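PDB 3IQ0: putative Ribokinase II from Escherichia coli O6, which probably transfers a phosphate from ATP to a sugar such as ribose with the help of magnesium, as a kinase of the PfkB family. Local coordinates for residues E246-E251 and C286-V291; V47-V52 and E298-L303; S37-I42 and H135-S140; L13-A18 and R294-G299; S93-Y98 and D105-I110. All coordinates share one frame; numbering follows the deposited sequence.

Interaction 1: residues E246-E251 and C286-V291. With ATP (adenosine-5'-triphosphate), chain G.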
# COMPACT_ATOMS: atom_id res chain seq x y z
N GLU B 246 28.08 1.17 -28.56
CA GLU B 246 26.88 1.85 -29.01
C GLU B 246 25.65 1.06 -28.59
O GLU B 246 25.74 -0.14 -28.34
CB GLU B 246 26.86 1.96 -30.54
CG GLU B 246 28.02 2.72 -31.14
CD GLU B 246 27.92 2.77 -32.65
OE1 GLU B 246 27.92 1.69 -33.28
OE2 GLU B 246 27.83 3.89 -33.21
N SER B 247 24.51 1.73 -28.53
CA SER B 247 23.27 1.08 -28.15
C SER B 247 22.70 0.32 -29.34
O SER B 247 22.96 0.66 -30.49
CB SER B 247 22.24 2.12 -27.69
OG SER B 247 21.83 2.92 -28.77
N TYR B 248 21.94 -0.72 -29.04
CA TYR B 248 21.30 -1.52 -30.08
C TYR B 248 19.94 -0.86 -30.30
O TYR B 248 19.27 -0.49 -29.34
CB TYR B 248 21.10 -2.96 -29.59
CG TYR B 248 22.40 -3.71 -29.34
CD1 TYR B 248 23.09 -4.30 -30.39
CD2 TYR B 248 22.93 -3.80 -28.06
CE1 TYR B 248 24.29 -4.97 -30.17
CE2 TYR B 248 24.13 -4.46 -27.82
CZ TYR B 248 24.81 -5.04 -28.88
OH TYR B 248 26.00 -5.68 -28.66
N PRO B 249 19.53 -0.67 -31.56
CA PRO B 249 18.24 -0.04 -31.83
C PRO B 249 17.09 -1.01 -31.55
O PRO B 249 17.08 -2.12 -32.08
CB PRO B 249 18.35 0.33 -33.31
CG PRO B 249 19.17 -0.80 -33.86
CD PRO B 249 20.26 -0.96 -32.81
N VAL B 250 16.14 -0.59 -30.72
CA VAL B 250 14.99 -1.44 -30.38
C VAL B 250 13.74 -0.62 -30.10
O VAL B 250 13.82 0.57 -29.77
CB VAL B 250 15.27 -2.32 -29.13
CG1 VAL B 250 16.50 -3.19 -29.36
CG2 VAL B 250 15.46 -1.44 -27.91
N GLU B 251 12.58 -1.26 -30.22
CA GLU B 251 11.31 -0.60 -29.95
C GLU B 251 11.05 -0.61 -28.45
O GLU B 251 10.49 -1.57 -27.90
CB GLU B 251 10.17 -1.30 -30.70
CG GLU B 251 9.81 -2.70 -30.19
CD GLU B 251 10.52 -3.82 -30.93
OE1 GLU B 251 10.50 -4.97 -30.42
OE2 GLU B 251 11.08 -3.57 -32.02
N CYS B 286 21.69 -6.84 -22.93
CA CYS B 286 20.68 -7.25 -21.96
C CYS B 286 19.73 -6.09 -21.69
O CYS B 286 18.50 -6.23 -21.77
CB CYS B 286 21.34 -7.70 -20.65
SG CYS B 286 20.20 -8.46 -19.46
N GLY B 287 20.29 -4.93 -21.38
CA GLY B 287 19.45 -3.78 -21.12
C GLY B 287 18.59 -3.44 -22.32
O GLY B 287 17.47 -2.97 -22.17
N ALA B 288 19.12 -3.67 -23.52
CA ALA B 288 18.39 -3.37 -24.75
C ALA B 288 17.18 -4.30 -24.86
O ALA B 288 16.08 -3.86 -25.17
CB ALA B 288 19.30 -3.56 -25.95
N LEU B 289 17.41 -5.58 -24.61
CA LEU B 289 16.35 -6.57 -24.67
C LEU B 289 15.30 -6.28 -23.60
O LEU B 289 14.10 -6.39 -23.85
CB LEU B 289 16.92 -7.97 -24.45
CG LEU B 289 17.58 -8.60 -25.68
CD1 LEU B 289 18.25 -9.91 -25.31
CD2 LEU B 289 16.50 -8.83 -26.75
N ALA B 290 15.77 -5.92 -22.42
CA ALA B 290 14.90 -5.62 -21.29
C ALA B 290 13.78 -4.62 -21.59
O ALA B 290 12.61 -4.87 -21.28
CB ALA B 290 15.73 -5.11 -20.13
N VAL B 291 14.13 -3.50 -22.20
CA VAL B 291 13.14 -2.46 -22.49
C VAL B 291 12.12 -2.81 -23.57
O VAL B 291 11.18 -2.05 -23.79
CB VAL B 291 13.83 -1.12 -22.89
CG1 VAL B 291 14.88 -0.76 -21.84
CG2 VAL B 291 14.45 -1.21 -24.28
PG ATP G . 17.66 2.82 -13.54
O1G ATP G . 16.36 2.16 -13.93
O2G ATP G . 17.44 3.97 -12.59
O3G ATP G . 18.60 1.80 -12.89
PB ATP G . 19.76 3.46 -15.51
O1B ATP G . 20.02 4.85 -16.01
O2B ATP G . 20.66 2.84 -14.49
O3B ATP G . 18.27 3.37 -14.92
PA ATP G . 19.40 3.01 -18.31
O1A ATP G . 17.92 3.30 -18.48
O2A ATP G . 20.42 4.03 -18.65
O3A ATP G . 19.66 2.52 -16.78
O5' ATP G . 20.14 1.44 -18.82
C5' ATP G . 20.48 0.13 -18.89
C4' ATP G . 21.41 -0.01 -20.07
O4' ATP G . 20.38 -0.56 -20.89
C3' ATP G . 21.83 1.21 -20.96
O3' ATP G . 23.10 1.77 -20.66
C2' ATP G . 21.70 0.65 -22.31
O2' ATP G . 22.87 -0.08 -22.68
C1' ATP G . 20.46 -0.19 -22.25
N9 ATP G . 19.23 0.61 -22.65
C8 ATP G . 18.33 1.31 -21.85
N7 ATP G . 17.36 1.89 -22.57
C5 ATP G . 17.59 1.58 -23.85
C6 ATP G . 16.95 1.86 -25.18
N6 ATP G . 15.85 2.61 -25.22
N1 ATP G . 17.53 1.32 -26.35
C2 ATP G . 18.68 0.53 -26.35
N3 ATP G . 19.32 0.24 -25.14
C4 ATP G . 18.83 0.73 -23.91

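Interaction 2: residues V47-V52 and E298-L303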
# COMPACT_ATOMS: atom_id res chain seq x y z
N VAL B 47 20.59 -12.10 -12.68
CA VAL B 47 21.77 -12.88 -12.34
C VAL B 47 21.47 -14.37 -12.40
O VAL B 47 22.22 -15.13 -13.01
CB VAL B 47 22.30 -12.55 -10.93
CG1 VAL B 47 23.37 -13.55 -10.55
CG2 VAL B 47 22.86 -11.13 -10.90
N THR B 48 20.39 -14.80 -11.76
CA THR B 48 20.06 -16.23 -11.76
C THR B 48 19.65 -16.74 -13.13
O THR B 48 19.83 -17.92 -13.42
CB THR B 48 18.94 -16.58 -10.76
OG1 THR B 48 18.89 -17.99 -10.61
CG2 THR B 48 17.56 -16.09 -11.28
N ARG B 49 19.09 -15.87 -13.97
CA ARG B 49 18.69 -16.32 -15.29
C ARG B 49 19.90 -16.56 -16.17
O ARG B 49 19.80 -17.25 -17.18
CB ARG B 49 17.75 -15.30 -15.93
CG ARG B 49 16.41 -15.21 -15.22
CD ARG B 49 15.32 -14.94 -16.22
NE ARG B 49 15.09 -16.10 -17.07
CZ ARG B 49 14.52 -16.04 -18.26
NH1 ARG B 49 14.13 -14.87 -18.75
NH2 ARG B 49 14.32 -17.14 -18.97
N LEU B 50 21.04 -15.98 -15.79
CA LEU B 50 22.28 -16.19 -16.55
C LEU B 50 23.01 -17.43 -16.01
O LEU B 50 24.08 -17.79 -16.49
CB LEU B 50 23.15 -14.92 -16.49
CG LEU B 50 22.54 -13.78 -17.32
CD1 LEU B 50 23.31 -12.48 -17.12
CD2 LEU B 50 22.54 -14.18 -18.81
N GLY B 51 22.41 -18.08 -15.01
CA GLY B 51 22.97 -19.31 -14.45
C GLY B 51 23.93 -19.17 -13.28
O GLY B 51 24.51 -20.15 -12.82
N VAL B 52 24.09 -17.95 -12.79
CA VAL B 52 25.00 -17.70 -11.69
C VAL B 52 24.28 -17.82 -10.35
O VAL B 52 23.30 -17.13 -10.10
CB VAL B 52 25.63 -16.28 -11.84
CG1 VAL B 52 26.38 -15.89 -10.58
CG2 VAL B 52 26.57 -16.26 -13.05
N GLU B 298 9.91 -8.56 -16.35
CA GLU B 298 9.51 -9.43 -17.44
C GLU B 298 10.43 -9.41 -18.66
O GLU B 298 10.22 -10.15 -19.61
CB GLU B 298 8.09 -9.07 -17.87
CG GLU B 298 7.13 -8.99 -16.69
CD GLU B 298 7.10 -10.26 -15.86
OE1 GLU B 298 6.83 -11.33 -16.43
OE2 GLU B 298 7.37 -10.18 -14.64
N GLY B 299 11.46 -8.57 -18.62
CA GLY B 299 12.36 -8.48 -19.74
C GLY B 299 13.73 -9.10 -19.56
O GLY B 299 14.60 -8.90 -20.40
N THR B 300 13.94 -9.84 -18.48
CA THR B 300 15.24 -10.47 -18.25
C THR B 300 15.51 -11.50 -19.34
O THR B 300 14.58 -12.04 -19.93
CB THR B 300 15.32 -11.14 -16.87
OG1 THR B 300 14.38 -12.22 -16.79
CG2 THR B 300 15.04 -10.13 -15.77
N SER B 301 16.79 -11.75 -19.62
CA SER B 301 17.17 -12.68 -20.67
C SER B 301 18.15 -13.77 -20.26
O SER B 301 18.93 -13.60 -19.31
CB SER B 301 17.79 -11.91 -21.84
OG SER B 301 16.97 -10.87 -22.31
N ARG B 302 18.11 -14.88 -20.98
CA ARG B 302 19.02 -16.00 -20.76
C ARG B 302 20.27 -15.65 -21.55
O ARG B 302 20.21 -14.89 -22.52
CB ARG B 302 18.43 -17.32 -21.26
CG ARG B 302 17.24 -17.82 -20.46
CD ARG B 302 16.91 -19.26 -20.81
NE ARG B 302 18.01 -20.18 -20.52
CZ ARG B 302 17.95 -21.50 -20.67
NH1 ARG B 302 16.84 -22.07 -21.11
NH2 ARG B 302 19.01 -22.25 -20.38
N LEU B 303 21.40 -16.23 -21.17
CA LEU B 303 22.66 -15.93 -21.83
C LEU B 303 22.63 -16.04 -23.35
O LEU B 303 23.02 -15.11 -24.04
CB LEU B 303 23.77 -16.82 -21.25
CG LEU B 303 25.17 -16.49 -21.76
CD1 LEU B 303 25.52 -15.06 -21.40
CD2 LEU B 303 26.18 -17.46 -21.16
O HOH W 1 21.44 -18.20 -19.39

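Interaction 3: residues S37-I42 and H135-S140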
# COMPACT_ATOMS: atom_id res chain seq x y z
N SER B 37 8.58 -7.05 -8.58
CA SER B 37 9.39 -5.88 -8.88
C SER B 37 10.37 -5.53 -7.76
O SER B 37 10.50 -6.26 -6.78
CB SER B 37 8.48 -4.69 -9.19
OG SER B 37 9.20 -3.63 -9.80
N GLY B 38 11.05 -4.40 -7.90
CA GLY B 38 12.03 -4.00 -6.91
C GLY B 38 13.42 -4.13 -7.52
O GLY B 38 13.84 -5.23 -7.87
N ALA B 39 14.12 -3.01 -7.63
CA ALA B 39 15.45 -2.98 -8.22
C ALA B 39 16.33 -4.17 -7.83
O ALA B 39 16.83 -4.88 -8.71
CB ALA B 39 16.16 -1.66 -7.87
N PRO B 40 16.53 -4.41 -6.53
CA PRO B 40 17.37 -5.55 -6.13
C PRO B 40 16.84 -6.89 -6.65
O PRO B 40 17.62 -7.75 -7.07
CB PRO B 40 17.34 -5.49 -4.60
CG PRO B 40 17.14 -4.02 -4.32
CD PRO B 40 16.10 -3.65 -5.35
N ALA B 41 15.52 -7.05 -6.63
CA ALA B 41 14.89 -8.29 -7.09
C ALA B 41 15.08 -8.50 -8.59
O ALA B 41 15.36 -9.62 -9.04
CB ALA B 41 13.41 -8.30 -6.74
N ILE B 42 14.92 -7.44 -9.37
CA ILE B 42 15.10 -7.55 -10.81
C ILE B 42 16.58 -7.82 -11.12
O ILE B 42 16.90 -8.64 -11.99
CB ILE B 42 14.64 -6.26 -11.52
CG1 ILE B 42 13.18 -5.97 -11.15
CG2 ILE B 42 14.77 -6.42 -13.03
CD1 ILE B 42 12.69 -4.62 -11.59
N HIS B 135 26.07 -6.93 -4.12
CA HIS B 135 25.63 -5.78 -4.90
C HIS B 135 24.64 -4.91 -4.13
O HIS B 135 23.69 -5.40 -3.54
CB HIS B 135 24.99 -6.25 -6.19
CG HIS B 135 24.52 -5.12 -7.06
ND1 HIS B 135 25.38 -4.37 -7.82
CD2 HIS B 135 23.29 -4.59 -7.23
CE1 HIS B 135 24.70 -3.41 -8.42
NE2 HIS B 135 23.43 -3.52 -8.08
N ILE B 136 24.89 -3.60 -4.17
CA ILE B 136 24.04 -2.65 -3.48
C ILE B 136 23.32 -1.70 -4.43
O ILE B 136 23.93 -1.15 -5.35
CB ILE B 136 24.87 -1.81 -2.48
CG1 ILE B 136 25.39 -2.71 -1.36
CG2 ILE B 136 24.01 -0.71 -1.87
CD1 ILE B 136 26.46 -2.05 -0.51
N MSE B 137 22.02 -1.52 -4.21
CA MSE B 137 21.20 -0.61 -5.00
C MSE B 137 21.00 0.64 -4.14
O MSE B 137 20.49 0.55 -3.02
CB MSE B 137 19.82 -1.23 -5.29
CG MSE B 137 19.82 -2.33 -6.32
SE MSE B 137 20.28 -1.62 -8.05
CE MSE B 137 20.16 -3.25 -9.08
N GLY B 138 21.41 1.79 -4.65
CA GLY B 138 21.25 3.02 -3.88
C GLY B 138 19.80 3.30 -3.54
O GLY B 138 19.50 3.97 -2.55
N SER B 139 18.89 2.78 -4.36
CA SER B 139 17.46 2.98 -4.15
C SER B 139 16.95 2.36 -2.85
O SER B 139 15.82 2.62 -2.43
CB SER B 139 16.67 2.40 -5.31
OG SER B 139 16.87 0.99 -5.38
N SER B 140 17.78 1.55 -2.21
CA SER B 140 17.40 0.90 -0.97
C SER B 140 17.73 1.71 0.27
O SER B 140 17.16 1.49 1.34
CB SER B 140 18.08 -0.47 -0.86
OG SER B 140 17.80 -1.28 -1.98

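Interaction 4: residues L13-A18 and R294-G299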
# COMPACT_ATOMS: atom_id res chain seq x y z
N LEU B 13 8.97 -5.61 -4.05
CA LEU B 13 7.59 -5.13 -4.06
C LEU B 13 6.88 -5.65 -5.30
O LEU B 13 7.49 -6.31 -6.14
CB LEU B 13 7.56 -3.60 -4.07
CG LEU B 13 8.42 -2.88 -5.13
CD1 LEU B 13 7.65 -1.73 -5.75
CD2 LEU B 13 9.69 -2.37 -4.47
N VAL B 14 5.58 -5.37 -5.38
CA VAL B 14 4.81 -5.77 -6.55
C VAL B 14 4.39 -4.50 -7.27
O VAL B 14 4.23 -3.45 -6.66
CB VAL B 14 3.54 -6.59 -6.18
CG1 VAL B 14 3.93 -7.92 -5.55
CG2 VAL B 14 2.64 -5.79 -5.25
N GLU B 15 4.24 -4.60 -8.58
CA GLU B 15 3.84 -3.45 -9.38
C GLU B 15 2.48 -3.74 -9.98
O GLU B 15 2.23 -4.86 -10.42
CB GLU B 15 4.86 -3.19 -10.49
CG GLU B 15 4.64 -1.89 -11.25
CD GLU B 15 5.78 -1.56 -12.19
OE1 GLU B 15 5.61 -1.71 -13.42
OE2 GLU B 15 6.86 -1.16 -11.70
N ILE B 16 1.60 -2.74 -9.95
CA ILE B 16 0.26 -2.85 -10.53
C ILE B 16 0.24 -1.77 -11.61
O ILE B 16 0.32 -0.58 -11.30
CB ILE B 16 -0.85 -2.56 -9.49
CG1 ILE B 16 -0.90 -3.67 -8.43
CG2 ILE B 16 -2.20 -2.47 -10.18
CD1 ILE B 16 0.25 -3.68 -7.48
N MSE B 17 0.14 -2.19 -12.87
CA MSE B 17 0.19 -1.25 -13.99
C MSE B 17 -1.14 -0.84 -14.60
O MSE B 17 -2.06 -1.64 -14.74
CB MSE B 17 1.05 -1.84 -15.11
CG MSE B 17 2.53 -2.02 -14.76
SE MSE B 17 3.48 -3.09 -16.08
CE MSE B 17 3.80 -4.62 -14.98
N ALA B 18 -1.23 0.43 -14.99
CA ALA B 18 -2.43 0.93 -15.63
C ALA B 18 -2.55 0.18 -16.96
O ALA B 18 -1.55 -0.02 -17.65
CB ALA B 18 -2.31 2.42 -15.88
N ARG B 294 7.00 -5.24 -21.50
CA ARG B 294 6.35 -4.53 -20.41
C ARG B 294 6.37 -5.32 -19.11
O ARG B 294 6.13 -6.53 -19.09
CB ARG B 294 4.91 -4.19 -20.79
CG ARG B 294 4.27 -3.11 -19.94
CD ARG B 294 2.93 -2.68 -20.53
NE ARG B 294 2.02 -3.81 -20.66
CZ ARG B 294 0.80 -3.74 -21.18
NH1 ARG B 294 0.32 -2.58 -21.62
NH2 ARG B 294 0.04 -4.83 -21.25
N GLY B 295 6.66 -4.63 -18.01
CA GLY B 295 6.74 -5.28 -16.72
C GLY B 295 8.18 -5.17 -16.25
O GLY B 295 9.10 -5.56 -16.98
N PRO B 296 8.40 -4.67 -15.03
CA PRO B 296 9.72 -4.48 -14.42
C PRO B 296 10.69 -5.65 -14.53
O PRO B 296 11.87 -5.45 -14.86
CB PRO B 296 9.38 -4.17 -12.96
CG PRO B 296 8.02 -3.57 -13.03
CD PRO B 296 7.34 -4.48 -14.03
N MSE B 297 10.21 -6.85 -14.26
CA MSE B 297 11.07 -8.03 -14.28
C MSE B 297 10.75 -8.99 -15.42
O MSE B 297 11.27 -10.10 -15.46
CB MSE B 297 10.92 -8.77 -12.94
CG MSE B 297 12.03 -9.75 -12.63
SE MSE B 297 11.65 -10.72 -11.02
CE MSE B 297 11.46 -9.22 -9.82
N GLU B 298 9.91 -8.56 -16.35
CA GLU B 298 9.51 -9.43 -17.44
C GLU B 298 10.43 -9.41 -18.66
O GLU B 298 10.22 -10.15 -19.61
CB GLU B 298 8.09 -9.07 -17.87
CG GLU B 298 7.13 -8.99 -16.69
CD GLU B 298 7.10 -10.26 -15.86
OE1 GLU B 298 6.83 -11.33 -16.43
OE2 GLU B 298 7.37 -10.18 -14.64
N GLY B 299 11.46 -8.57 -18.62
CA GLY B 299 12.36 -8.48 -19.74
C GLY B 299 13.73 -9.10 -19.56
O GLY B 299 14.60 -8.90 -20.40

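Interaction 5: residues S93-Y98 and D105-I110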
# COMPACT_ATOMS: atom_id res chain seq x y z
N SER B 93 4.48 -1.99 -2.60
CA SER B 93 3.79 -1.99 -3.88
C SER B 93 4.03 -0.69 -4.63
O SER B 93 4.52 0.29 -4.07
CB SER B 93 2.28 -2.14 -3.68
OG SER B 93 1.74 -0.96 -3.10
N ALA B 94 3.70 -0.70 -5.92
CA ALA B 94 3.85 0.48 -6.75
C ALA B 94 2.82 0.46 -7.88
O ALA B 94 2.74 -0.51 -8.63
CB ALA B 94 5.25 0.52 -7.34
N PHE B 95 2.02 1.52 -7.96
CA PHE B 95 1.01 1.66 -9.00
C PHE B 95 1.67 2.60 -10.01
O PHE B 95 2.23 3.62 -9.63
CB PHE B 95 -0.26 2.33 -8.46
CG PHE B 95 -1.09 1.44 -7.57
CD1 PHE B 95 -2.12 0.67 -8.11
CD2 PHE B 95 -0.85 1.39 -6.20
CE1 PHE B 95 -2.91 -0.13 -7.29
CE2 PHE B 95 -1.63 0.59 -5.37
CZ PHE B 95 -2.66 -0.17 -5.92
N VAL B 96 1.58 2.27 -11.29
CA VAL B 96 2.20 3.10 -12.32
C VAL B 96 1.26 3.34 -13.50
O VAL B 96 0.41 2.51 -13.81
CB VAL B 96 3.52 2.44 -12.82
CG1 VAL B 96 3.23 1.07 -13.39
CG2 VAL B 96 4.19 3.31 -13.87
N THR B 97 1.41 4.48 -14.16
CA THR B 97 0.58 4.77 -15.33
C THR B 97 1.32 5.59 -16.39
O THR B 97 2.11 6.47 -16.07
CB THR B 97 -0.71 5.51 -14.93
OG1 THR B 97 -1.51 5.71 -16.10
CG2 THR B 97 -0.40 6.84 -14.28
N TYR B 98 1.05 5.28 -17.65
CA TYR B 98 1.69 5.96 -18.77
C TYR B 98 0.80 7.06 -19.33
O TYR B 98 0.60 8.09 -18.69
CB TYR B 98 1.99 4.94 -19.87
CG TYR B 98 2.74 3.73 -19.37
CD1 TYR B 98 4.07 3.82 -19.00
CD2 TYR B 98 2.10 2.49 -19.25
CE1 TYR B 98 4.76 2.71 -18.51
CE2 TYR B 98 2.78 1.37 -18.77
CZ TYR B 98 4.11 1.49 -18.41
OH TYR B 98 4.80 0.39 -17.94
N ASP B 105 4.78 8.02 -13.99
CA ASP B 105 3.90 8.36 -12.87
C ASP B 105 3.65 7.20 -11.91
O ASP B 105 3.14 6.15 -12.30
CB ASP B 105 2.57 8.91 -13.39
CG ASP B 105 2.49 10.42 -13.26
OD1 ASP B 105 3.34 11.12 -13.85
OD2 ASP B 105 1.57 10.91 -12.57
N PHE B 106 3.98 7.41 -10.64
CA PHE B 106 3.85 6.36 -9.63
C PHE B 106 3.16 6.75 -8.32
O PHE B 106 3.07 7.92 -7.96
CB PHE B 106 5.23 5.85 -9.24
CG PHE B 106 6.01 5.22 -10.36
CD1 PHE B 106 5.96 3.84 -10.56
CD2 PHE B 106 6.84 5.99 -11.16
CE1 PHE B 106 6.73 3.25 -11.56
CE2 PHE B 106 7.61 5.40 -12.16
CZ PHE B 106 7.56 4.03 -12.36
N ILE B 107 2.70 5.73 -7.61
CA ILE B 107 2.13 5.87 -6.27
C ILE B 107 2.84 4.75 -5.53
O ILE B 107 2.47 3.58 -5.65
CB ILE B 107 0.61 5.66 -6.20
CG1 ILE B 107 -0.12 6.88 -6.77
CG2 ILE B 107 0.20 5.44 -4.74
CD1 ILE B 107 -1.64 6.82 -6.64
N PHE B 108 3.88 5.11 -4.79
CA PHE B 108 4.69 4.16 -4.04
C PHE B 108 4.30 3.93 -2.59
O PHE B 108 3.85 4.84 -1.89
CB PHE B 108 6.15 4.61 -4.01
CG PHE B 108 6.84 4.57 -5.33
CD1 PHE B 108 7.06 3.36 -5.98
CD2 PHE B 108 7.29 5.75 -5.92
CE1 PHE B 108 7.73 3.32 -7.20
CE2 PHE B 108 7.96 5.72 -7.14
CZ PHE B 108 8.18 4.51 -7.78
N ASN B 109 4.50 2.69 -2.16
CA ASN B 109 4.30 2.29 -0.78
C ASN B 109 5.47 1.36 -0.47
O ASN B 109 5.33 0.15 -0.49
CB ASN B 109 3.00 1.53 -0.55
CG ASN B 109 2.92 0.99 0.87
OD1 ASN B 109 3.24 1.69 1.83
ND2 ASN B 109 2.48 -0.26 1.01
N ILE B 110 6.62 1.96 -0.21
CA ILE B 110 7.82 1.20 0.07
C ILE B 110 8.40 1.59 1.43
O ILE B 110 8.61 0.74 2.30
CB ILE B 110 8.89 1.46 -1.01
CG1 ILE B 110 8.36 1.01 -2.37
CG2 ILE B 110 10.19 0.77 -0.64
CD1 ILE B 110 9.26 1.42 -3.53
O HOH W 2 1.67 -2.17 -0.43
O HOH W 3 1.28 1.58 -3.98

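Interaction 1: residues E246-E251 and C286-V291
Val250, Ala288 and Val291 meet with no hydrogen bond between their segments, and what unites them is a third body: the adenine of ATP, resting against both. This is the adenine pocket of the ribokinase (PfkB) fold, made here from the loop after strand 242-245 and the last turns of helix 276-290. The direct protein contact is small and apolar. Val250 CG2 lies 3.8 Å from Val291 CG2, the two valines crossing at about a right angle, and the same methyl reaches Ala288 O at 3.7 Å. Next to them, Tyr248 CB touches Ala288 CB at 4.1 Å, while the tyrosine ring turns to the C-terminal helix, where Phe309 and His313 meet it edge-to-face.

Val250, Ala288 and Val291 approach the base from the same side, so a shared hydrophobic seat is built from three short side chains. The first torsion of Val291 (chi1 -51°) sets CG1 anti to its carbonyl carbon. CG1 reaches ATP N7, while CG2 meets Val250 CG2 and also comes near the base. Polar recognition comes from further residues, among them Asn284, Glu252 and Lys228, which hydrogen-bond the nucleotide. Gly287, lacking a side chain, lets the ribose settle directly on the helix: Gly287 CA lies 3.4 Å from ATP O4'. At the far end of the base, the carbonyl oxygen of Tyr248 comes within 3.2 Å of ATP C2.

Interaction 2: residues V47-V52 and E298-L303
The guanidinium of Arg49 meets Thr300 OG1 at its edge and in its plane, while Arg302 CG comes up to it obliquely; the guanidinium of Arg302 is turned 45° from it. The contact pairs two helix ends: a Schellman motif at Gly51 finishes helix 39-49, and Arg302 is the N-cap of helix 303-312. The bond from Arg49 NH1 to Thr300 OG1 is weak at 3.3 Å, though nearly straight at 172°. The arginine chain, bent at chi2 and chi3, crosses the threonine side chain at about a right angle; its CD is modelled unusually close to Thr300 OG1, and its exact place is doubtful. Arg49 NH2 lies 3.3 Å from Arg302 CG, so it is the aliphatic part of the second arginine that meets the first; the like-charged Arg49 NH2 and Arg302 NE stay 5.0 Å apart.

Deeper in, Leu50 supplies the apolar share. Its CD2 packs on Leu303 CB at 3.8 Å, and the leucine also rests on Ala265 and Ala268 of helix 258-271. Backbone groups at the two helix ends are joined through solvent rather than directly. One water donates to Arg49 O at 2.9 Å and accepts from Leu303 N at 2.7 Å.

Interaction 3: residues S37-I42 and H135-S140
Pro40 and Met137 bring the two backbones closest, with 6.4 Å between their CA atoms, where the first turn of helix 39-49 faces the end of strand 131-137. Gly38, the N-cap, has backbone angles (phi 110°, psi 117°) that suit glycine, and its carbonyl accepts the first helical bond from Ile42 N. The strand gives way at once to a 3-10 turn over residues 138-140.

No hydrogen bond crosses; the contact is van der Waals packing around Met137, a selenomethionine. Its CG fits against Pro40 CG at 3.7 Å and Ala39 CB at 4.0 Å. The bend at chi2 (-67°) carries the selenium past Ala39 CB and to the edge of the His135 ring, and Met137 CE ends 3.7 Å from Ala39 O. Two serine hydroxyls also border this packing: Ser139 OG lies 3.7 Å from Ala39 CB, and Ser140 OG is as far from Pro40 CG. Both are hydrogen-bonded to the carboxylate of Glu11.

The contact lies at the central sheet of the ribokinase-like alpha/beta fold, the Met137 side chain about 6 Å from the bound ATP. Strand 131-137 runs between strands 5-9 and 163-167, and Asp260 of helix 258-271 touches both Ala39 and Met137.

Interaction 4: residues L13-A18 and R294-G299
Met17, a selenomethionine on strand 13-18, reaches across to Arg294, Gly295 and Pro296 of the loop after helix 276-290. From CB, which points to the loop, CG stands anti to the carbonyl carbon (chi1 -65°). On the way, Met17 CG packs against Val96 CG1 of the neighbouring strand, at 3.5 Å. The selenium follows in an extended course, and Met17 SE lies 3.9 Å from Arg294 CG, the two long side chains sliding past each other in opposite directions. The last torsion (chi3 -111°) then swings CE to the loop backbone. There Met17 CE meets Gly295 CA at 3.5 Å, tighter than an ordinary methyl contact, and Pro296 CD at 3.7 Å, the methionine and the proline reaching toward each other tip to tip.

Two residues back on the same strand, Glu15 and Pro296 likewise reach toward each other tip to tip. The carboxylate is modelled very close to Pro296 CG, and the exact placing of its oxygens is therefore doubtful.

The loop that receives these side chains is itself shaped by a type I turn from Gly295 to Glu298, closed by Glu298 N to Gly295 O at 3.2 Å. Gly295 N is tied in addition to the carboxylate of Asp254. No hydrogen bond joins strand and loop directly. Such a seam, in which a strand of the small four-stranded sheet leans on a loop of the large alpha/beta domain near the nucleotide, is consistent with the lid of ribokinase-like kinases, a small sheet set over the substrate site.

Interaction 5: residues S93-Y98 and D105-I110
Val96 and Phe106 lie side by side in this antiparallel hairpin, pointing the same way from a non-hydrogen-bonded pair. Val96 CG2, anti to its backbone N, sits over one face of the Phe106 ring, 3.8 Å from the centroid in a CH-pi contact. The first torsion of the phenylalanine (chi1 -62°) puts CG beside the backbone N; at the ring's rim, Phe106 CE1 is 3.4 Å from Val96 CG2. Phe108 CD1 lies 3.6 Å from Ala94 CB, while one face of the Phe108 ring receives CB of Phe106.

On the other face of the sheet, Phe95 and Ile107 touch by their CB atoms at 4.1 Å. Their backbones are joined twice, Phe95 N to Ile107 O at 3.1 Å and Ile107 N to Phe95 O at 3.0 Å, and Ser93 and Asn109 pair likewise. A water bridges Ser93 OG, at 2.7 Å, to Ile107 O, at 2.9 Å.

Strand 106-109 is the outermost strand of the four-stranded sheet within this chain, and strand 92-96 is bonded on its other side to strand 13-18. The face of Phe95 and Ile107 turns to the second subunit, whose Phe65 meets the Phe95 ring edge-to-face and also packs on Ile107.

Interaction 3 lies near the centre of the chain; interactions 1, 4 and 5 are also mostly buried, though each includes an exposed residue, and interaction 2, at two helix ends, is only partly buried. Interactions 2 and 3 share helix 39-49 but differ in chemistry: a weak polar bond and a water bridge in one, apolar packing around selenomethionine in the other. Interactions 2 and 4 draw on one loop, which each meets with a different partner. Interaction 4 touches interaction 5 through neighbouring strands of the small sheet, and interaction 3 through Ser37 and Ile42 against Pro296. Backbone hydrogen bonds dominate only interaction 5. Interaction 1, at the nucleotide, touches interaction 2 where Leu289 packs on Ser301.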